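CYCLIN domain-containing protein (Chaetomium thermophilum, PDB 6Z3U) probably serves as the cyclin H-type subunit of the CDK-activating kinase complex, regulating a cyclin-dependent serine/threonine kinase. Local coordinates at residues A[30-35]-A[227-232]; A[97-102]-A[339-344]; A[135-140]-A[158-163]; A[140-145]-A[174-179]. One frame throughout, in Å; residues are numbered along the deposited sequence.

How the contacts relate
Four contacts illustrate how an all-helical cyclin is held together from its core to its N- and C-terminal helices. Contacts 3 and 4 both use helix 132-146 and share Leu140; their centres lie 12 Å apart, and Val138 CG1 of the one reaches Leu175 CD2 of the other at 3.7 Å. Contact 2 adjoins contact 3 through Ala100, whose CB sits 3.5 Å from Phe160 CE1, and it touches contact 1 where Leu98 packs on Ile227. Contact 1, which brings in helix 25-48, stays about 9 Å from contact 4 between nearest atoms. The partner kinase chain reaches contact 4, whereas contacts 2 and 3 meet no other protein chain.

Contact 1 of 4, residues A[30-35]-A[227-232]; sequences SMREKT and ITDAYF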
# COMPACT_ATOMS: atom_id res chain seq x y z
N SER A 30 -16.58 -4.53 23.39
CA SER A 30 -17.73 -5.35 23.01
C SER A 30 -17.36 -6.36 21.92
O SER A 30 -17.77 -7.52 21.99
CB SER A 30 -18.88 -4.45 22.54
OG SER A 30 -19.39 -3.69 23.63
N MET A 31 -16.59 -5.93 20.92
CA MET A 31 -16.14 -6.86 19.89
C MET A 31 -15.31 -7.99 20.49
O MET A 31 -15.55 -9.17 20.21
CB MET A 31 -15.34 -6.12 18.82
CG MET A 31 -16.21 -5.39 17.82
SD MET A 31 -15.29 -4.71 16.43
CE MET A 31 -14.67 -3.20 17.16
N ARG A 32 -14.32 -7.65 21.32
CA ARG A 32 -13.45 -8.66 21.90
C ARG A 32 -14.22 -9.61 22.81
O ARG A 32 -13.96 -10.82 22.82
CB ARG A 32 -12.33 -7.97 22.69
CG ARG A 32 -11.23 -7.39 21.83
CD ARG A 32 -10.34 -6.49 22.67
NE ARG A 32 -9.04 -6.22 22.06
CZ ARG A 32 -8.26 -5.21 22.42
NH1 ARG A 32 -8.66 -4.36 23.35
NH2 ARG A 32 -7.08 -5.04 21.83
N GLU A 33 -15.18 -9.09 23.57
CA GLU A 33 -15.98 -9.93 24.46
C GLU A 33 -16.90 -10.84 23.66
O GLU A 33 -17.04 -12.02 23.98
CB GLU A 33 -16.79 -9.05 25.42
CG GLU A 33 -16.94 -9.61 26.83
CD GLU A 33 -17.99 -10.70 26.94
OE1 GLU A 33 -19.02 -10.62 26.24
OE2 GLU A 33 -17.77 -11.65 27.73
N LYS A 34 -17.54 -10.30 22.61
CA LYS A 34 -18.41 -11.10 21.76
C LYS A 34 -17.63 -12.13 20.96
O LYS A 34 -18.15 -13.22 20.69
CB LYS A 34 -19.20 -10.19 20.83
CG LYS A 34 -20.29 -9.39 21.52
CD LYS A 34 -20.89 -8.33 20.60
CE LYS A 34 -21.99 -7.55 21.31
NZ LYS A 34 -22.69 -6.61 20.39
N THR A 35 -16.39 -11.81 20.56
CA THR A 35 -15.56 -12.78 19.85
C THR A 35 -15.18 -13.94 20.76
O THR A 35 -15.17 -15.10 20.33
CB THR A 35 -14.31 -12.09 19.31
OG1 THR A 35 -14.69 -11.01 18.45
CG2 THR A 35 -13.47 -13.06 18.50
N ILE A 227 1.96 -2.00 21.55
CA ILE A 227 1.55 -2.93 22.60
C ILE A 227 0.21 -2.54 23.21
O ILE A 227 -0.45 -3.38 23.83
CB ILE A 227 2.62 -3.00 23.70
CG1 ILE A 227 3.96 -3.45 23.11
CG2 ILE A 227 2.20 -3.96 24.80
CD1 ILE A 227 3.92 -4.80 22.40
N THR A 228 -0.22 -1.29 23.05
CA THR A 228 -1.49 -0.79 23.55
C THR A 228 -2.45 -0.60 22.38
O THR A 228 -2.10 -0.82 21.21
CB THR A 228 -1.29 0.51 24.32
OG1 THR A 228 -2.45 0.78 25.12
CG2 THR A 228 -1.04 1.67 23.37
N ASP A 229 -3.67 -0.17 22.69
CA ASP A 229 -4.71 0.05 21.69
C ASP A 229 -4.65 1.44 21.06
O ASP A 229 -5.69 1.98 20.67
CB ASP A 229 -6.09 -0.19 22.30
CG ASP A 229 -6.28 -1.62 22.76
OD1 ASP A 229 -5.54 -2.51 22.28
OD2 ASP A 229 -7.17 -1.86 23.61
N ALA A 230 -3.46 2.03 20.95
CA ALA A 230 -3.36 3.40 20.45
C ALA A 230 -3.89 3.52 19.03
O ALA A 230 -4.64 4.46 18.72
CB ALA A 230 -1.91 3.87 20.52
N TYR A 231 -3.54 2.58 18.16
CA TYR A 231 -3.93 2.69 16.75
C TYR A 231 -5.44 2.70 16.58
O TYR A 231 -5.95 3.34 15.65
CB TYR A 231 -3.32 1.54 15.95
CG TYR A 231 -1.88 1.75 15.53
CD1 TYR A 231 -0.95 2.26 16.42
CD2 TYR A 231 -1.46 1.43 14.25
CE1 TYR A 231 0.37 2.46 16.04
CE2 TYR A 231 -0.15 1.62 13.86
CZ TYR A 231 0.76 2.13 14.76
OH TYR A 231 2.07 2.32 14.38
N PHE A 232 -6.17 2.02 17.46
CA PHE A 232 -7.61 1.88 17.29
C PHE A 232 -8.38 3.14 17.65
O PHE A 232 -9.50 3.32 17.17
CB PHE A 232 -8.14 0.71 18.13
CG PHE A 232 -7.53 -0.62 17.80
CD1 PHE A 232 -7.64 -1.15 16.53
CD2 PHE A 232 -6.85 -1.34 18.76
CE1 PHE A 232 -7.08 -2.38 16.22
CE2 PHE A 232 -6.29 -2.56 18.46
CZ PHE A 232 -6.41 -3.08 17.19
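Arg32 and Asp229 form a two-pronged salt bridge in which the arginine offers the end of its guanidinium, one terminal nitrogen to each carboxylate oxygen. Arg32 NH1 donates to Asp229 OD2 over 2.9 Å with an N-H...O angle of 161°, and Arg32 NH2 to Asp229 OD1 over 3.0 Å. Both oxygens lie near the guanidinium plane, but the carboxylate is twisted 45° against it, so that OD2 is met on its syn side at a tilt and OD1 from above. Paired in this way, the bonds restrain the rotation of both groups. In this all-helical cyclin the bridge ties the N-terminal helix 25-48 to the turn leading into helix 230-233. The arginine must span a wide gap, since its CA stands 12.3 Å from that of Asp229; its chain is extended from CG to NE. Further out, Phe232 flanks the bridge, with Asp229 CB at its ring edge, and its backbone N bonds to Asp229 O at 3.2 Å. Leu87 of helix 83-103 and Ile123 of helix 108-124 pack against Arg32, while Lys119 and Met328 pack against Asp229.

Contact 2 of 4, residues A[97-102]-A[339-344]; sequences LLRAGD and HWNNKT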
# COMPACT_ATOMS: atom_id res chain seq x y z
N LEU A 97 6.56 -10.78 19.38
CA LEU A 97 6.64 -10.51 17.95
C LEU A 97 7.64 -9.40 17.67
O LEU A 97 8.49 -9.52 16.78
CB LEU A 97 5.25 -10.15 17.42
CG LEU A 97 5.11 -9.87 15.92
CD1 LEU A 97 3.73 -10.28 15.44
CD2 LEU A 97 5.35 -8.40 15.61
N LEU A 98 7.56 -8.29 18.42
CA LEU A 98 8.49 -7.19 18.23
C LEU A 98 9.92 -7.63 18.52
O LEU A 98 10.84 -7.32 17.75
CB LEU A 98 8.10 -6.01 19.12
CG LEU A 98 6.77 -5.31 18.80
CD1 LEU A 98 6.48 -4.23 19.83
CD2 LEU A 98 6.80 -4.73 17.40
N ARG A 99 10.13 -8.35 19.62
CA ARG A 99 11.46 -8.87 19.92
C ARG A 99 11.98 -9.71 18.76
O ARG A 99 13.14 -9.57 18.35
CB ARG A 99 11.44 -9.69 21.21
CG ARG A 99 11.25 -8.87 22.48
CD ARG A 99 11.62 -9.67 23.74
NE ARG A 99 10.81 -10.88 23.89
CZ ARG A 99 9.64 -10.94 24.54
NH1 ARG A 99 9.13 -9.85 25.11
NH2 ARG A 99 8.98 -12.09 24.62
N ALA A 100 11.13 -10.57 18.21
CA ALA A 100 11.54 -11.39 17.07
C ALA A 100 11.93 -10.52 15.88
O ALA A 100 12.90 -10.81 15.18
CB ALA A 100 10.41 -12.35 16.69
N GLY A 101 11.17 -9.45 15.64
CA GLY A 101 11.53 -8.52 14.58
C GLY A 101 12.86 -7.84 14.83
O GLY A 101 13.66 -7.66 13.90
N ASP A 102 13.12 -7.44 16.08
CA ASP A 102 14.38 -6.79 16.40
C ASP A 102 15.57 -7.71 16.11
O ASP A 102 16.57 -7.28 15.54
CB ASP A 102 14.40 -6.36 17.87
CG ASP A 102 13.45 -5.21 18.15
OD1 ASP A 102 12.92 -4.62 17.19
OD2 ASP A 102 13.25 -4.89 19.34
N HIS A 339 9.77 -6.15 31.11
CA HIS A 339 8.68 -6.76 31.87
C HIS A 339 8.07 -7.94 31.12
O HIS A 339 7.79 -8.98 31.73
CB HIS A 339 7.60 -5.72 32.16
CG HIS A 339 6.31 -6.30 32.65
ND1 HIS A 339 6.17 -6.85 33.90
CD2 HIS A 339 5.11 -6.43 32.04
CE1 HIS A 339 4.93 -7.29 34.05
NE2 HIS A 339 4.27 -7.05 32.94
N TRP A 340 7.86 -7.80 29.82
CA TRP A 340 7.25 -8.86 29.03
C TRP A 340 8.25 -9.93 28.60
O TRP A 340 7.83 -10.94 28.03
CB TRP A 340 6.58 -8.26 27.80
CG TRP A 340 5.48 -7.30 28.14
CD1 TRP A 340 5.57 -5.94 28.21
CD2 TRP A 340 4.12 -7.63 28.48
NE1 TRP A 340 4.36 -5.40 28.57
CE2 TRP A 340 3.45 -6.42 28.74
CE3 TRP A 340 3.41 -8.83 28.59
CZ2 TRP A 340 2.11 -6.37 29.09
CZ3 TRP A 340 2.08 -8.78 28.94
CH2 TRP A 340 1.44 -7.56 29.19
N ASN A 341 9.54 -9.74 28.86
CA ASN A 341 10.56 -10.76 28.63
C ASN A 341 11.09 -11.33 29.94
O ASN A 341 12.02 -12.14 29.92
CB ASN A 341 11.71 -10.18 27.80
CG ASN A 341 12.64 -11.26 27.28
OD1 ASN A 341 12.23 -12.39 27.01
ND2 ASN A 341 13.92 -10.91 27.12
N ASN A 342 10.52 -10.93 31.07
CA ASN A 342 10.98 -11.41 32.36
C ASN A 342 10.56 -12.86 32.58
O ASN A 342 9.42 -13.24 32.29
CB ASN A 342 10.43 -10.53 33.48
CG ASN A 342 10.97 -10.89 34.85
OD1 ASN A 342 11.17 -12.07 35.16
ND2 ASN A 342 11.20 -9.88 35.68
N LYS A 343 11.49 -13.67 33.08
CA LYS A 343 11.19 -15.08 33.32
C LYS A 343 10.22 -15.25 34.49
O LYS A 343 9.43 -16.19 34.50
CB LYS A 343 12.48 -15.85 33.59
CG LYS A 343 12.49 -17.26 33.02
CD LYS A 343 12.62 -17.25 31.50
CE LYS A 343 12.60 -18.66 30.93
NZ LYS A 343 12.63 -18.65 29.44
N THR A 344 10.27 -14.35 35.47
CA THR A 344 9.36 -14.43 36.61
C THR A 344 7.95 -13.98 36.23
O THR A 344 6.97 -14.58 36.66
CB THR A 344 9.89 -13.60 37.77
OG1 THR A 344 11.23 -13.99 38.07
CG2 THR A 344 9.01 -13.79 39.01
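The guanidinium of Arg99 and the side-chain amide of Asn341 are stacked, their planes only 18° apart. The overlap is offset: Asn341 OD1 lies 3.7 Å above the guanidinium plane of Arg99, toward its rim, and Asn341 CB covers the same group, 3.7 Å from NH1. Two torsions bring the flat groups together. Asn341 carries CG opposite its backbone N (chi1 -168°), and the arginine chain folds at chi3 (-59°), turning its end across the amide. From there Arg99 NH1 also makes a weak, bent hydrogen bond of 3.4 Å to the backbone O of Trp340. The indole itself leads away from Arg99: it lies against Leu88, Thr91, Phe92 and Ala95 of helix 83-103, and its NE1 bonds to Glu332. A leucine in place of Arg99 would probably leave the Asn341 amide without its stacking partner, free to turn, and the Trp340 carbonyl without this weak donor. Just beyond, Asn342 takes the N-cap position as helix 343-358 begins, although its capping bond to Thr344 N is modelled too short for its length to be trusted. Helix 83-103 of the cyclin fold is thus joined at the protein surface to the loop leading into the late helix 343-358.

Contact 3 of 4, residues A[135-140]-A[158-163]; sequences MLLVAL and KTFGRE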
# COMPACT_ATOMS: atom_id res chain seq x y z
N MET A 135 0.53 -17.67 14.64
CA MET A 135 0.14 -16.42 14.01
C MET A 135 1.17 -15.32 14.22
O MET A 135 1.22 -14.37 13.43
CB MET A 135 -1.22 -15.96 14.56
CG MET A 135 -2.39 -16.88 14.21
SD MET A 135 -2.70 -17.05 12.44
CE MET A 135 -1.77 -18.54 12.09
N LEU A 136 1.99 -15.42 15.27
CA LEU A 136 3.06 -14.45 15.47
C LEU A 136 4.01 -14.43 14.28
O LEU A 136 4.34 -13.36 13.75
CB LEU A 136 3.81 -14.78 16.77
CG LEU A 136 4.98 -13.88 17.18
CD1 LEU A 136 5.21 -14.00 18.67
CD2 LEU A 136 6.25 -14.23 16.42
N LEU A 137 4.46 -15.61 13.84
CA LEU A 137 5.35 -15.68 12.70
C LEU A 137 4.64 -15.27 11.41
O LEU A 137 5.24 -14.63 10.54
CB LEU A 137 5.92 -17.10 12.57
CG LEU A 137 7.11 -17.41 13.47
CD1 LEU A 137 7.35 -18.91 13.55
CD2 LEU A 137 8.34 -16.70 12.96
N VAL A 138 3.36 -15.64 11.27
CA VAL A 138 2.62 -15.29 10.07
C VAL A 138 2.49 -13.78 9.92
O VAL A 138 2.64 -13.23 8.83
CB VAL A 138 1.24 -15.97 10.09
CG1 VAL A 138 0.43 -15.56 8.87
CG2 VAL A 138 1.39 -17.49 10.16
N ALA A 139 2.23 -13.09 11.03
CA ALA A 139 2.09 -11.64 10.97
C ALA A 139 3.38 -10.96 10.56
O ALA A 139 3.35 -9.91 9.90
CB ALA A 139 1.62 -11.10 12.33
N LEU A 140 4.53 -11.53 10.94
CA LEU A 140 5.81 -10.98 10.50
C LEU A 140 6.05 -11.26 9.02
O LEU A 140 6.52 -10.38 8.28
CB LEU A 140 6.94 -11.55 11.34
CG LEU A 140 7.17 -10.89 12.70
CD1 LEU A 140 8.02 -11.78 13.59
CD2 LEU A 140 7.83 -9.54 12.54
N LYS A 158 14.43 -19.92 8.03
CA LYS A 158 15.79 -20.01 8.54
C LYS A 158 16.03 -19.03 9.68
O LYS A 158 16.50 -19.41 10.76
CB LYS A 158 16.79 -19.73 7.42
CG LYS A 158 17.99 -20.67 7.38
CD LYS A 158 18.90 -20.46 6.16
CE LYS A 158 19.42 -19.02 5.95
NZ LYS A 158 18.40 -17.94 5.79
N THR A 159 15.70 -17.75 9.45
CA THR A 159 16.04 -16.72 10.42
C THR A 159 15.37 -16.97 11.77
O THR A 159 15.89 -16.54 12.80
CB THR A 159 15.64 -15.35 9.88
OG1 THR A 159 14.23 -15.33 9.62
CG2 THR A 159 16.38 -15.05 8.58
N PHE A 160 14.23 -17.66 11.78
CA PHE A 160 13.52 -17.97 13.01
C PHE A 160 13.68 -19.43 13.42
O PHE A 160 12.88 -19.95 14.21
CB PHE A 160 12.04 -17.61 12.87
CG PHE A 160 11.79 -16.14 12.73
CD1 PHE A 160 11.37 -15.38 13.81
CD2 PHE A 160 11.99 -15.51 11.51
CE1 PHE A 160 11.14 -14.03 13.67
CE2 PHE A 160 11.76 -14.15 11.37
CZ PHE A 160 11.33 -13.41 12.46
N GLY A 161 14.71 -20.11 12.91
CA GLY A 161 14.96 -21.48 13.32
C GLY A 161 13.77 -22.40 13.16
O GLY A 161 13.57 -23.31 13.98
N ARG A 162 12.97 -22.19 12.12
CA ARG A 162 11.81 -23.02 11.84
C ARG A 162 12.18 -24.03 10.76
O ARG A 162 12.56 -23.65 9.65
CB ARG A 162 10.62 -22.17 11.40
CG ARG A 162 9.34 -22.96 11.15
CD ARG A 162 8.89 -23.73 12.39
NE ARG A 162 8.66 -22.84 13.53
CZ ARG A 162 7.47 -22.41 13.93
NH1 ARG A 162 6.37 -22.78 13.29
NH2 ARG A 162 7.38 -21.61 14.98
N GLU A 163 12.07 -25.32 11.09
CA GLU A 163 12.54 -26.36 10.17
C GLU A 163 11.61 -26.53 8.98
O GLU A 163 12.08 -26.65 7.84
CB GLU A 163 12.71 -27.68 10.92
CG GLU A 163 11.45 -28.24 11.61
CD GLU A 163 11.16 -27.61 12.96
OE1 GLU A 163 12.01 -26.83 13.46
OE2 GLU A 163 10.09 -27.89 13.53
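Arg162 NH1 is shared by two carboxylates, a salt bridge from Glu134 and a longer, weak ion pair from Glu167, while a face of the same guanidinium rests on Leu137 CD1. The arginine gets there by bending twice, at chi2 and chi3, so that its charged end folds back over the leucine methyl. The other branch of Leu137 serves a different partner. Its CD2 sits over the face of the Phe160 ring in a CH-pi contact, 3.8 Å from the centroid and 28° off the ring normal, displaced toward the CG and CD1 rim. Leu137 thus wedges between an aromatic face and a guanidinium face. One helical turn on, Leu140 CD1 comes at 3.8 Å to Phe160 CE1, the two side chains running roughly perpendicular. These residues join helices 132-146 and 153-159, both within the cyclin-like region. The latter ends in a Schellman motif: Gly161, with positive phi, is the C-prime residue, its N bonds to Lys158 O at 2.9 Å, and Arg162 N bonds to Ala157 O. Phe160, just before the glycine, and Arg162, just after it, both direct their CB atoms toward helix 132-146. Phe156 of helix 153-159 stacks on the Phe160 ring and also touches both leucines.

Contact 4 of 4, residues A[140-145]-A[174-179]; sequences LFFGCK and LLCQGI
Phe142 is the residue through which 140-145 meets Leu175, Cys176 and Ile179 of helix 172-178 and its end. Just before it, Leu140 has its CB directed away, with Ala114 and Met106 among its neighbours, and Phe141 meets the Phe156 ring edge-to-face and packs on Asp132 of the kinase chain. Phe142 then turns to the second segment, its ring carried opposite the backbone N (chi1 -157°). Near the base of the side chain, Leu175 CD2 approaches Phe142 CB at 3.6 Å and lies oblique to the ring. Farther out, Phe142 CE2 meets Ile179 CD1 at 4.1 Å, the methyl lying at the ring edge, near its plane. At the tip, Phe142 CZ is 3.9 Å from Cys176 SG, a sulfur-aromatic contact with the sulfur 61° off the ring normal. An alanine at Phe142 is likely to open a gap between the two helices, leaving Leu175, Cys176 and Ile179 without their shared partner. Lys145 NZ forms a salt bridge with Glu172 and also bonds to the backbone oxygens of Asp132 and Met134 of the kinase chain. Met134 of that chain also packs on Phe142, and Gln177 OE1 hydrogen-bonds with Ser162 OG of the kinase chain. Both segments lie in the cyclin-like region, where helices 132-146 and 172-178 pack together. Their pairing is apolar, with one sulfur; the kinase is met both by polar groups, Lys145 and Gln177, and by the Phe141 and Phe142 rings, so the same helices that pack on each other also meet the kinase chain.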
# COMPACT_ATOMS: atom_id res chain seq x y z
N LEU A 140 4.53 -11.53 10.94
CA LEU A 140 5.81 -10.98 10.50
C LEU A 140 6.05 -11.26 9.02
O LEU A 140 6.52 -10.38 8.28
CB LEU A 140 6.94 -11.55 11.34
CG LEU A 140 7.17 -10.89 12.70
CD1 LEU A 140 8.02 -11.78 13.59
CD2 LEU A 140 7.83 -9.54 12.54
N PHE A 141 5.73 -12.47 8.56
CA PHE A 141 5.94 -12.81 7.16
C PHE A 141 5.02 -12.00 6.26
O PHE A 141 5.45 -11.47 5.23
CB PHE A 141 5.72 -14.31 6.95
CG PHE A 141 5.98 -14.76 5.54
CD1 PHE A 141 7.26 -14.78 5.03
CD2 PHE A 141 4.93 -15.18 4.74
CE1 PHE A 141 7.50 -15.20 3.73
CE2 PHE A 141 5.16 -15.60 3.44
CZ PHE A 141 6.45 -15.61 2.94
N PHE A 142 3.74 -11.91 6.62
CA PHE A 142 2.80 -11.13 5.81
C PHE A 142 3.05 -9.64 5.95
O PHE A 142 2.78 -8.87 5.02
CB PHE A 142 1.37 -11.48 6.21
CG PHE A 142 0.35 -11.19 5.14
CD1 PHE A 142 0.40 -11.86 3.93
CD2 PHE A 142 -0.66 -10.27 5.36
CE1 PHE A 142 -0.53 -11.60 2.95
CE2 PHE A 142 -1.60 -10.01 4.38
CZ PHE A 142 -1.53 -10.68 3.17
N GLY A 143 3.58 -9.20 7.10
CA GLY A 143 3.93 -7.80 7.26
C GLY A 143 5.02 -7.37 6.29
O GLY A 143 5.00 -6.25 5.78
N CYS A 144 5.99 -8.25 6.04
CA CYS A 144 7.01 -7.96 5.03
C CYS A 144 6.36 -7.70 3.68
O CYS A 144 6.59 -6.66 3.05
CB CYS A 144 7.99 -9.13 4.93
SG CYS A 144 9.11 -9.32 6.34
N LYS A 145 5.52 -8.63 3.23
CA LYS A 145 4.87 -8.49 1.93
C LYS A 145 4.08 -7.19 1.86
O LYS A 145 4.16 -6.45 0.87
CB LYS A 145 3.96 -9.69 1.67
CG LYS A 145 4.70 -11.02 1.57
CD LYS A 145 3.75 -12.15 1.20
CE LYS A 145 4.52 -13.39 0.77
NZ LYS A 145 3.61 -14.52 0.44
N LEU A 174 -5.29 -17.23 6.06
CA LEU A 174 -6.14 -17.06 7.23
C LEU A 174 -5.97 -15.67 7.83
O LEU A 174 -6.95 -14.98 8.13
CB LEU A 174 -5.83 -18.15 8.26
CG LEU A 174 -6.74 -18.19 9.49
CD1 LEU A 174 -8.16 -18.59 9.10
CD2 LEU A 174 -6.17 -19.15 10.53
N LEU A 175 -4.72 -15.23 7.99
CA LEU A 175 -4.46 -13.89 8.50
C LEU A 175 -5.07 -12.84 7.58
O LEU A 175 -5.65 -11.85 8.05
CB LEU A 175 -2.96 -13.66 8.65
CG LEU A 175 -2.51 -12.25 9.04
CD1 LEU A 175 -2.94 -11.93 10.46
CD2 LEU A 175 -1.01 -12.11 8.88
N CYS A 176 -4.96 -13.03 6.27
CA CYS A 176 -5.48 -12.04 5.33
C CYS A 176 -6.97 -11.82 5.55
O CYS A 176 -7.44 -10.68 5.56
CB CYS A 176 -5.20 -12.49 3.90
SG CYS A 176 -5.33 -11.18 2.66
N GLN A 177 -7.73 -12.90 5.74
CA GLN A 177 -9.15 -12.76 6.04
C GLN A 177 -9.36 -12.08 7.39
O GLN A 177 -10.24 -11.22 7.53
CB GLN A 177 -9.83 -14.12 6.03
CG GLN A 177 -9.67 -14.93 4.75
CD GLN A 177 -10.26 -16.33 4.87
OE1 GLN A 177 -11.43 -16.54 4.58
NE2 GLN A 177 -9.41 -17.31 5.16
N GLY A 178 -8.55 -12.44 8.39
CA GLY A 178 -8.75 -11.89 9.72
C GLY A 178 -8.65 -10.37 9.75
O GLY A 178 -9.44 -9.70 10.41
N ILE A 179 -7.67 -9.82 9.03
CA ILE A 179 -7.46 -8.37 8.99
C ILE A 179 -8.40 -7.75 7.96
O ILE A 179 -8.30 -6.56 7.65
CB ILE A 179 -5.99 -8.02 8.70
CG1 ILE A 179 -5.57 -8.54 7.32
CG2 ILE A 179 -5.09 -8.59 9.78
CD1 ILE A 179 -4.19 -8.09 6.90